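Local atomic coordinates of esterase Rv0045c (Mycobacterium tuberculosis, PDB entry 6WYN), a protein that hydrolyses carboxylic esters, preferring short, straight-chain alkyl esters, and is probably involved in ester and lipid metabolism. Residues P108-D113 / E143-A148; R206-F211 / L215-A220. All blocks are in the same frame, centred on the assembly; numbering follows the deposited sequence.

Interaction 1: P108-D113 / E143-A148; sequences PALAVD and ELAPGA
Leu110 holds CG opposite its backbone nitrogen (chi1 -169°) and turns CD2 toward the C-terminal end of helix 130-144, where Leu144 and Ala145 receive it. At Leu144 the first torsion is different: CG lies anti to the carbonyl carbon (chi1 -65°), and Leu110 meets CB rather than a branch methyl. The single methyl CD2 of Leu110 does all the close touching, 3.9 Å from Leu144 CB and 4.0 Å from Ala145 CB. The two leucine side chains cross at about a right angle. The backbones stay well apart, with the CA atoms of Leu110 and Ala145 separated by 7.0 Å. Ala145 is the first residue to leave the helical conformation and opens a type I turn that runs to Ala148, taking the chain from helix 130-144 toward strand 150-154. Strand 109-112 lies between strands 73-78 and 85-88 in the central sheet of the alpha/beta hydrolase fold. Leu141, one turn back on the same helix, also packs on Leu110, and Ile86 of strand 85-88 touches Ala145. No hydrogen bond links the two segments, and the contact is wholly aliphatic: the helix end is seated on the sheet by van der Waals packing and the burial of methyl and methylene groups, without the directional demands of a polar bond.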
loop_
_atom_site.group_PDB
_atom_site.type_symbol
_atom_site.label_atom_id
_atom_site.label_comp_id
_atom_site.label_asym_id
_atom_site.label_seq_id
_atom_site.Cartn_x
_atom_site.Cartn_y
_atom_site.Cartn_z
ATOM N N PRO A 108 12.516 -10.622 -6.357
ATOM C CA PRO A 108 12.120 -11.048 -5.005
ATOM C C PRO A 108 11.663 -9.848 -4.158
ATOM O O PRO A 108 12.306 -8.784 -4.134
ATOM C CB PRO A 108 13.365 -11.733 -4.434
ATOM C CG PRO A 108 14.515 -11.232 -5.312
ATOM C CD PRO A 108 13.924 -10.929 -6.680
ATOM N N ALA A 109 10.545 -10.008 -3.448
ATOM C CA ALA A 109 9.891 -8.853 -2.784
ATOM C C ALA A 109 9.115 -9.263 -1.542
ATOM O O ALA A 109 8.697 -10.387 -1.477
ATOM C CB ALA A 109 8.984 -8.201 -3.786
ATOM N N LEU A 110 8.846 -8.314 -0.646
ATOM C CA LEU A 110 7.983 -8.538 0.532
ATOM C C LEU A 110 6.897 -7.480 0.458
ATOM O O LEU A 110 7.227 -6.273 0.533
ATOM C CB LEU A 110 8.806 -8.447 1.821
ATOM C CG LEU A 110 8.073 -8.924 3.070
ATOM C CD1 LEU A 110 7.907 -10.428 3.052
ATOM C CD2 LEU A 110 8.780 -8.509 4.359
ATOM N N ALA A 111 5.666 -7.911 0.336
ATOM C CA ALA A 111 4.494 -7.023 0.372
ATOM C C ALA A 111 3.809 -7.208 1.728
ATOM O O ALA A 111 3.240 -8.260 2.013
ATOM C CB ALA A 111 3.604 -7.297 -0.815
ATOM N N VAL A 112 3.918 -6.164 2.528
ATOM C CA VAL A 112 3.453 -6.301 3.921
ATOM C C VAL A 112 2.015 -5.857 4.114
ATOM O O VAL A 112 1.622 -4.914 3.463
ATOM C CB VAL A 112 4.367 -5.478 4.842
ATOM C CG1 VAL A 112 3.971 -5.661 6.276
ATOM C CG2 VAL A 112 5.831 -5.830 4.650
ATOM N N ASP A 113 1.277 -6.570 4.959
ATOM C CA ASP A 113 -0.044 -6.084 5.427
ATOM C C ASP A 113 0.199 -5.118 6.594
ATOM O O ASP A 113 0.793 -5.531 7.577
ATOM C CB ASP A 113 -0.978 -7.210 5.855
ATOM C CG ASP A 113 -1.547 -8.085 4.737
ATOM O OD1 ASP A 113 -1.749 -7.552 3.618
ATOM O OD2 ASP A 113 -1.807 -9.309 4.989
ATOM N N GLU A 143 13.958 -8.867 10.368
ATOM C CA GLU A 143 13.940 -10.354 10.322
ATOM C C GLU A 143 13.674 -10.808 8.872
ATOM O O GLU A 143 14.425 -11.617 8.393
ATOM C CB GLU A 143 12.889 -10.893 11.309
ATOM C CG GLU A 143 12.568 -12.392 11.181
ATOM C CD GLU A 143 11.400 -12.988 12.005
ATOM O OE1 GLU A 143 10.987 -14.186 11.707
ATOM O OE2 GLU A 143 10.873 -12.283 12.937
ATOM N N LEU A 144 12.607 -10.333 8.216
ATOM C CA LEU A 144 12.131 -10.926 6.939
ATOM C C LEU A 144 12.735 -10.254 5.675
ATOM O O LEU A 144 12.680 -10.883 4.591
ATOM C CB LEU A 144 10.602 -10.863 6.941
ATOM C CG LEU A 144 9.914 -11.711 8.010
ATOM C CD1 LEU A 144 8.423 -11.445 8.046
ATOM C CD2 LEU A 144 10.174 -13.199 7.755
ATOM N N ALA A 145 13.274 -9.034 5.738
ATOM C CA ALA A 145 13.764 -8.324 4.536
ATOM C C ALA A 145 14.967 -7.451 4.880
ATOM O O ALA A 145 14.984 -6.267 4.559
ATOM C CB ALA A 145 12.639 -7.504 3.945
ATOM N N PRO A 146 15.993 -7.996 5.569
ATOM C CA PRO A 146 17.149 -7.200 5.967
ATOM C C PRO A 146 17.979 -6.667 4.783
ATOM O O PRO A 146 18.624 -5.646 4.913
ATOM C CB PRO A 146 17.979 -8.197 6.808
ATOM C CG PRO A 146 17.564 -9.561 6.311
ATOM C CD PRO A 146 16.086 -9.397 6.025
ATOM N N GLY A 147 17.970 -7.333 3.636
ATOM C CA GLY A 147 18.809 -6.859 2.516
ATOM C C GLY A 147 18.032 -6.080 1.466
ATOM O O GLY A 147 18.558 -5.922 0.398
ATOM N N ALA A 148 16.772 -5.715 1.691
ATOM C CA ALA A 148 16.013 -4.916 0.702
ATOM C C ALA A 148 16.388 -3.440 0.896
ATOM O O ALA A 148 15.890 -2.812 1.850
ATOM C CB ALA A 148 14.524 -5.149 0.829
#

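Interaction 2: R206-F211 / L215-A220; sequences REFPSF and LDLTIA
Phe208 reaches Leu217 across the start of helix 211-221, but the first segment begins at Arg206, a poorly ordered residue: Phe208 CE1 lies over one face of its guanidinium, 3.5 Å above the guanidinium plane and offset toward its rim. A weak hydrogen bond runs from Arg206 NH1 to Glu207 O. The ring of Phe208, placed by chi1 -71° with CG beside the backbone nitrogen, brings CE1 to 4.0 Å from Leu217 CD2; CZ is equally near that methyl, and the two side chains meet at about a right angle. Ser210 is the N-cap residue, its OG accepting a hydrogen bond from Ala213 N. At Phe211 the backbone joins in: Leu215 N donates to Phe211 O at 3.1 Å, nearly straight (165°) and in the carbonyl plane, an i to i+4 bond of the first helical turn. The side chains of Phe211 and Leu215 cross at a slant, with Phe211 CE2 4.2 Å from Leu215 CD2. This N-capped helix start probably belongs to the inserted cap domain, falling between sheet strands 174-178 and 273-278; Trp248 and Trp246 of strand 246-248 meet the rings of Phe208 and Phe211 respectively, the latter edge-to-face, while Arg231 of helix 227-237 touches both Phe211 and Leu215.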
loop_
_atom_site.group_PDB
_atom_site.type_symbol
_atom_site.label_atom_id
_atom_site.label_comp_id
_atom_site.label_asym_id
_atom_site.label_seq_id
_atom_site.Cartn_x
_atom_site.Cartn_y
_atom_site.Cartn_z
ATOM N N ARG A 206 -20.101 -3.547 10.117
ATOM C CA ARG A 206 -20.902 -3.772 8.886
ATOM C C ARG A 206 -20.932 -5.287 8.665
ATOM O O ARG A 206 -20.163 -5.991 9.327
ATOM C CB ARG A 206 -20.329 -2.993 7.698
ATOM C CG ARG A 206 -21.178 -3.030 6.435
ATOM C CD ARG A 206 -22.535 -2.348 6.521
ATOM N NE ARG A 206 -22.947 -1.838 5.213
ATOM C CZ ARG A 206 -23.840 -2.397 4.391
ATOM N NH1 ARG A 206 -24.478 -3.512 4.715
ATOM N NH2 ARG A 206 -24.094 -1.822 3.227
ATOM N N GLU A 207 -21.873 -5.763 7.863
ATOM C CA GLU A 207 -21.921 -7.126 7.278
ATOM C C GLU A 207 -22.548 -6.932 5.893
ATOM O O GLU A 207 -23.140 -5.867 5.672
ATOM C CB GLU A 207 -22.689 -8.113 8.173
ATOM C CG GLU A 207 -21.840 -8.755 9.275
ATOM C CD GLU A 207 -22.419 -9.949 10.047
ATOM O OE1 GLU A 207 -22.191 -10.017 11.273
ATOM O OE2 GLU A 207 -23.068 -10.833 9.429
ATOM N N PHE A 208 -22.422 -7.887 4.981
ATOM C CA PHE A 208 -22.907 -7.714 3.594
ATOM C C PHE A 208 -23.601 -8.992 3.173
ATOM O O PHE A 208 -23.105 -10.096 3.395
ATOM C CB PHE A 208 -21.769 -7.357 2.629
ATOM C CG PHE A 208 -21.189 -5.972 2.781
ATOM C CD1 PHE A 208 -21.749 -4.891 2.110
ATOM C CD2 PHE A 208 -20.080 -5.746 3.584
ATOM C CE1 PHE A 208 -21.210 -3.616 2.243
ATOM C CE2 PHE A 208 -19.543 -4.471 3.724
ATOM C CZ PHE A 208 -20.099 -3.409 3.034
ATOM N N PRO A 209 -24.795 -8.883 2.571
ATOM C CA PRO A 209 -25.553 -10.077 2.220
ATOM C C PRO A 209 -24.789 -10.970 1.239
ATOM O O PRO A 209 -25.040 -12.152 1.195
ATOM C CB PRO A 209 -26.818 -9.501 1.570
ATOM C CG PRO A 209 -26.401 -8.115 1.111
ATOM C CD PRO A 209 -25.459 -7.632 2.189
ATOM N N SER A 210 -23.917 -10.379 0.424
ATOM C CA SER A 210 -23.263 -11.102 -0.681
ATOM C C SER A 210 -21.897 -10.484 -0.964
ATOM O O SER A 210 -21.628 -9.348 -0.494
ATOM C CB SER A 210 -24.136 -11.103 -1.901
ATOM O OG SER A 210 -24.290 -9.785 -2.394
ATOM N N PHE A 211 -21.089 -11.228 -1.710
ATOM C CA PHE A 211 -19.857 -10.732 -2.358
ATOM C C PHE A 211 -20.258 -9.584 -3.298
ATOM O O PHE A 211 -19.640 -8.525 -3.189
ATOM C CB PHE A 211 -19.132 -11.879 -3.075
ATOM C CG PHE A 211 -17.902 -11.446 -3.827
ATOM C CD1 PHE A 211 -16.681 -11.323 -3.188
ATOM C CD2 PHE A 211 -17.963 -11.161 -5.179
ATOM C CE1 PHE A 211 -15.550 -10.913 -3.886
ATOM C CE2 PHE A 211 -16.835 -10.751 -5.876
ATOM C CZ PHE A 211 -15.629 -10.638 -5.230
ATOM N N LEU A 215 -18.769 -5.734 -4.152
ATOM C CA LEU A 215 -18.361 -5.423 -5.537
ATOM C C LEU A 215 -19.162 -4.216 -6.070
ATOM O O LEU A 215 -18.529 -3.352 -6.664
ATOM C CB LEU A 215 -18.516 -6.682 -6.379
ATOM C CG LEU A 215 -18.068 -6.535 -7.825
ATOM C CD1 LEU A 215 -16.649 -6.023 -7.937
ATOM C CD2 LEU A 215 -18.224 -7.842 -8.560
ATOM N N ASP A 216 -20.441 -4.073 -5.719
ATOM C CA ASP A 216 -21.332 -2.964 -6.183
ATOM C C ASP A 216 -20.823 -1.625 -5.643
ATOM O O ASP A 216 -20.742 -0.671 -6.409
ATOM C CB ASP A 216 -22.789 -3.236 -5.780
ATOM C CG ASP A 216 -23.484 -4.295 -6.644
ATOM O OD1 ASP A 216 -22.995 -4.587 -7.782
ATOM O OD2 ASP A 216 -24.545 -4.808 -6.203
ATOM N N LEU A 217 -20.419 -1.608 -4.371
ATOM C CA LEU A 217 -19.789 -0.470 -3.670
ATOM C C LEU A 217 -18.481 -0.068 -4.372
ATOM O O LEU A 217 -18.263 1.107 -4.645
ATOM C CB LEU A 217 -19.571 -0.967 -2.238
ATOM C CG LEU A 217 -19.805 0.064 -1.148
ATOM C CD1 LEU A 217 -21.181 0.713 -1.307
ATOM C CD2 LEU A 217 -19.636 -0.577 0.232
ATOM N N THR A 218 -17.643 -1.032 -4.739
ATOM C CA THR A 218 -16.321 -0.787 -5.370
ATOM C C THR A 218 -16.546 -0.313 -6.815
ATOM O O THR A 218 -15.860 0.604 -7.288
ATOM C CB THR A 218 -15.514 -2.078 -5.275
ATOM O OG1 THR A 218 -15.487 -2.460 -3.898
ATOM C CG2 THR A 218 -14.125 -1.931 -5.818
ATOM N N ILE A 219 -17.527 -0.897 -7.502
ATOM C CA ILE A 219 -17.903 -0.411 -8.853
ATOM C C ILE A 219 -18.354 1.051 -8.701
ATOM O O ILE A 219 -17.845 1.889 -9.441
ATOM C CB ILE A 219 -18.985 -1.302 -9.487
ATOM C CG1 ILE A 219 -18.435 -2.695 -9.809
ATOM C CG2 ILE A 219 -19.552 -0.609 -10.739
ATOM C CD1 ILE A 219 -19.490 -3.715 -10.216
ATOM N N ALA A 220 -19.270 1.339 -7.769
ATOM C CA ALA A 220 -19.800 2.703 -7.564
ATOM C C ALA A 220 -18.659 3.703 -7.387
ATOM O O ALA A 220 -18.781 4.790 -7.890
ATOM C CB ALA A 220 -20.791 2.749 -6.416
#

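How the interactions relate
Interactions 1 and 2 lie on opposite sides of the chain's centre, their own centres 32 Å apart and their nearest atoms about 16 Å apart, so neither touches the other. Along the chain they follow in series. Interaction 1 joins a helix end to the central sheet of the alpha/beta fold, just before strand 150-154 leads to the probable nucleophile Ser155; interaction 2 lies at the start of helix 211-221, between the probable triad partners Asp179 and His310 in sequence. Both are away from these residues and from the selectivity sites Gly91 and His188. Interaction 1 thus belongs to the alpha/beta core, and interaction 2 probably to the inserted cap that interacts with it.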